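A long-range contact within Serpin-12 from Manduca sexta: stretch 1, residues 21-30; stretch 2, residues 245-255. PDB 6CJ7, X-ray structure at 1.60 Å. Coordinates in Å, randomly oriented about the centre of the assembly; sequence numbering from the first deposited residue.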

# COMPACT_ATOMS: atom_id res chain seq x y z
N GLY A 21 -4.76 7.09 -3.56
CA GLY A 21 -3.56 6.30 -3.34
C GLY A 21 -3.07 5.61 -4.61
O GLY A 21 -1.86 5.49 -4.82
N VAL A 22 -3.99 5.13 -5.45
CA VAL A 22 -3.57 4.56 -6.73
C VAL A 22 -2.91 5.62 -7.61
O VAL A 22 -1.88 5.35 -8.26
N ASN A 23 -3.49 6.83 -7.65
CA ASN A 23 -2.90 7.93 -8.41
C ASN A 23 -1.49 8.26 -7.91
O ASN A 23 -0.58 8.52 -8.70
N VAL A 24 -1.31 8.25 -6.58
CA VAL A 24 0.02 8.50 -6.01
C VAL A 24 1.00 7.43 -6.48
O VAL A 24 2.12 7.74 -6.91
N PHE A 25 0.60 6.17 -6.40
CA PHE A 25 1.48 5.09 -6.83
C PHE A 25 1.86 5.24 -8.29
O PHE A 25 3.03 5.09 -8.66
N LYS A 26 0.88 5.55 -9.15
CA LYS A 26 1.18 5.69 -10.57
C LYS A 26 2.10 6.88 -10.82
O LYS A 26 2.98 6.81 -11.68
N GLN A 27 1.90 7.97 -10.08
CA GLN A 27 2.79 9.12 -10.22
C GLN A 27 4.22 8.76 -9.85
O GLN A 27 5.16 9.06 -10.60
N MET A 28 4.38 8.08 -8.73
CA MET A 28 5.70 7.65 -8.27
C MET A 28 6.38 6.71 -9.28
O MET A 28 7.60 6.71 -9.40
N ALA A 29 5.58 5.92 -9.99
CA ALA A 29 6.13 4.99 -10.97
C ALA A 29 6.69 5.69 -12.21
O ALA A 29 7.62 5.18 -12.83
N THR A 30 6.15 6.86 -12.57
CA THR A 30 6.67 7.56 -13.74
C THR A 30 7.99 8.27 -13.45
O THR A 30 8.67 8.68 -14.40
N VAL A 245 5.90 -3.07 -18.75
CA VAL A 245 5.17 -2.99 -17.49
C VAL A 245 4.76 -1.56 -17.14
O VAL A 245 3.76 -1.36 -16.46
N ASP A 246 5.49 -0.56 -17.63
CA ASP A 246 5.08 0.80 -17.30
C ASP A 246 3.94 1.28 -18.20
O ASP A 246 3.05 1.99 -17.71
N ALA A 247 3.93 0.88 -19.47
CA ALA A 247 2.76 1.09 -20.31
C ALA A 247 1.55 0.40 -19.72
O ALA A 247 0.45 0.98 -19.64
N LEU A 248 1.72 -0.85 -19.28
CA LEU A 248 0.65 -1.58 -18.63
C LEU A 248 0.12 -0.82 -17.42
O LEU A 248 -1.10 -0.62 -17.27
N LEU A 249 1.02 -0.37 -16.54
CA LEU A 249 0.58 0.25 -15.30
C LEU A 249 -0.17 1.55 -15.57
O LEU A 249 -1.18 1.83 -14.93
N SER A 250 0.30 2.35 -16.53
CA SER A 250 -0.35 3.63 -16.82
C SER A 250 -1.79 3.43 -17.29
O SER A 250 -2.68 4.22 -16.94
N SER A 251 -2.04 2.38 -18.07
CA SER A 251 -3.35 2.17 -18.68
C SER A 251 -4.32 1.41 -17.80
O SER A 251 -5.53 1.47 -18.04
N LEU A 252 -3.83 0.71 -16.78
CA LEU A 252 -4.65 -0.23 -16.02
C LEU A 252 -5.46 0.50 -14.96
O LEU A 252 -4.90 1.07 -14.03
N SER A 253 -6.79 0.45 -15.08
CA SER A 253 -7.66 1.04 -14.07
C SER A 253 -8.01 0.01 -13.01
O SER A 253 -7.95 -1.20 -13.24
N MET A 254 -8.37 0.50 -11.82
CA MET A 254 -8.81 -0.41 -10.77
C MET A 254 -10.20 -0.97 -11.05
O MET A 254 -10.55 -2.02 -10.50
N GLU A 255 -10.99 -0.31 -11.90
CA GLU A 255 -12.22 -0.92 -12.38
C GLU A 255 -11.91 -2.14 -13.24
O GLU A 255 -12.61 -3.16 -13.16

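Two helices run nearly antiparallel, at 154°, with axes no closer than 10.3 Å, and stretch 1 meets stretch 2 through residues spaced three and four apart: Val-22, Phe-25, Lys-26 and Ala-29. The residues between them face elsewhere, so one stripe of the helix carries nearly all of the contact.

Val-22 points toward the partner in the t rotamer, and its CG2 lies 3.8 Å from CG of Met-254. Met-254, m at both chi1 and chi2, also points inward, just where the second stretch re-enters a helix after its turn. This apolar pair closes one end of the contact.

One turn on, Phe-25 (chi1 t) points inward as well. Its CE2 comes within 3.7 Å of Leu-249 CD2, the methyl approaching the ring obliquely.

Lys-26 supplies the polar centre. Its CA-to-CB bond points sideways, but a chain with chi1 m and the remaining angles t extends the amine to the far helix's C-terminal end, where the carbonyls of Leu-249, Ser-250 and Leu-252 come within reach of the amine. There Lys-26 NZ donates to Leu-252 O at 2.6 Å, a short bond to the first residue out of helical geometry, and makes weak bonds to Leu-249 O at 3.1 Å and Ser-250 O at 3.4 Å. The lesson is that a long, positively charged side chain from one helix can gather several carbonyls where its neighbour ends. The aliphatic part packs too, with Lys-26 CE 4.3 Å from Leu-249 CD1.

Ala-29 ends the stripe. Ala-29 CB points toward the second stretch and lies 3.5 Å from Leu-249 CD2. Leu-249, t at chi1 and p at chi2, is thus the shared apolar knob, its CD2 touching both Phe-25 and Ala-29. Nearby, Asp-246 points inward in the m rotamer at the border, but its OD1 is hydrogen-bonded elsewhere in the structure.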

# COMPACT_ATOMS: atom_id res chain seq x y z
CB VAL A 22 -4.76 3.89 -7.45
CG1 VAL A 22 -4.33 3.36 -8.82
CG2 VAL A 22 -5.29 2.75 -6.62
CB ASN A 23 -3.79 9.17 -8.33
CG ASN A 23 -5.17 8.96 -8.94
OD1 ASN A 23 -5.36 8.14 -9.83
ND2 ASN A 23 -6.14 9.74 -8.47
CB VAL A 24 -0.05 8.57 -4.48
CG1 VAL A 24 1.36 8.55 -3.87
CG2 VAL A 24 -0.81 9.85 -4.04
CB PHE A 25 0.81 3.73 -6.59
CG PHE A 25 1.64 2.55 -7.07
CD1 PHE A 25 2.65 2.03 -6.26
CD2 PHE A 25 1.41 1.99 -8.31
CE1 PHE A 25 3.42 0.94 -6.71
CE2 PHE A 25 2.19 0.91 -8.77
CZ PHE A 25 3.18 0.38 -7.96
CB LYS A 26 -0.11 5.83 -11.37
CG LYS A 26 -0.92 4.52 -11.43
CD LYS A 26 -2.01 4.61 -12.49
CE LYS A 26 -2.79 3.30 -12.59
NZ LYS A 26 -3.65 3.31 -13.81
CB GLN A 27 2.29 10.30 -9.38
CG GLN A 27 3.20 11.54 -9.43
CD GLN A 27 3.31 12.11 -10.83
OE1 GLN A 27 2.33 12.19 -11.56
NE2 GLN A 27 4.52 12.49 -11.21
CB MET A 28 5.61 6.97 -6.91
CG MET A 28 5.08 7.88 -5.80
SD MET A 28 4.86 7.01 -4.24
CE MET A 28 6.50 7.16 -3.53
CB ALA A 29 5.05 3.98 -11.38
CB THR A 30 5.67 8.60 -14.26
OG1 THR A 30 5.61 9.71 -13.34
CG2 THR A 30 4.30 8.00 -14.42
CB VAL A 245 6.02 -3.64 -16.37
CG1 VAL A 245 7.29 -2.84 -16.10
CG2 VAL A 245 5.21 -3.84 -15.12
CB ASP A 246 6.30 1.72 -17.37
CG ASP A 246 7.18 1.56 -16.14
OD1 ASP A 246 6.65 1.74 -15.01
OD2 ASP A 246 8.37 1.23 -16.29
CB ALA A 247 3.03 0.57 -21.72
CB LEU A 248 1.15 -2.97 -18.22
CG LEU A 248 0.24 -3.78 -17.29
CD1 LEU A 248 -1.07 -4.08 -18.00
CD2 LEU A 248 0.95 -5.05 -16.86
CB LEU A 249 1.77 0.48 -14.38
CG LEU A 249 1.45 1.27 -13.11
CD1 LEU A 249 0.44 0.51 -12.26
CD2 LEU A 249 2.72 1.53 -12.33
CB SER A 250 0.45 4.40 -17.87
OG SER A 250 1.68 4.84 -17.34
CB SER A 251 -3.20 1.42 -20.01
OG SER A 251 -2.89 0.04 -19.80
CB LEU A 252 -3.76 -1.29 -15.38
CG LEU A 252 -4.46 -2.40 -14.60
CD1 LEU A 252 -5.25 -3.29 -15.55
CD2 LEU A 252 -3.45 -3.22 -13.81
CB SER A 253 -8.94 1.59 -14.71
OG SER A 253 -9.83 0.55 -15.06
CB MET A 254 -8.79 0.29 -9.41
CG MET A 254 -7.39 0.56 -8.87
SD MET A 254 -6.31 -0.90 -8.82
CE MET A 254 -5.19 -0.55 -10.17
CB GLU A 255 -13.05 0.11 -13.16
CG GLU A 255 -13.63 1.23 -12.29
CD GLU A 255 -12.57 2.21 -11.77
OE1 GLU A 255 -11.55 2.43 -12.46
OE2 GLU A 255 -12.76 2.74 -10.66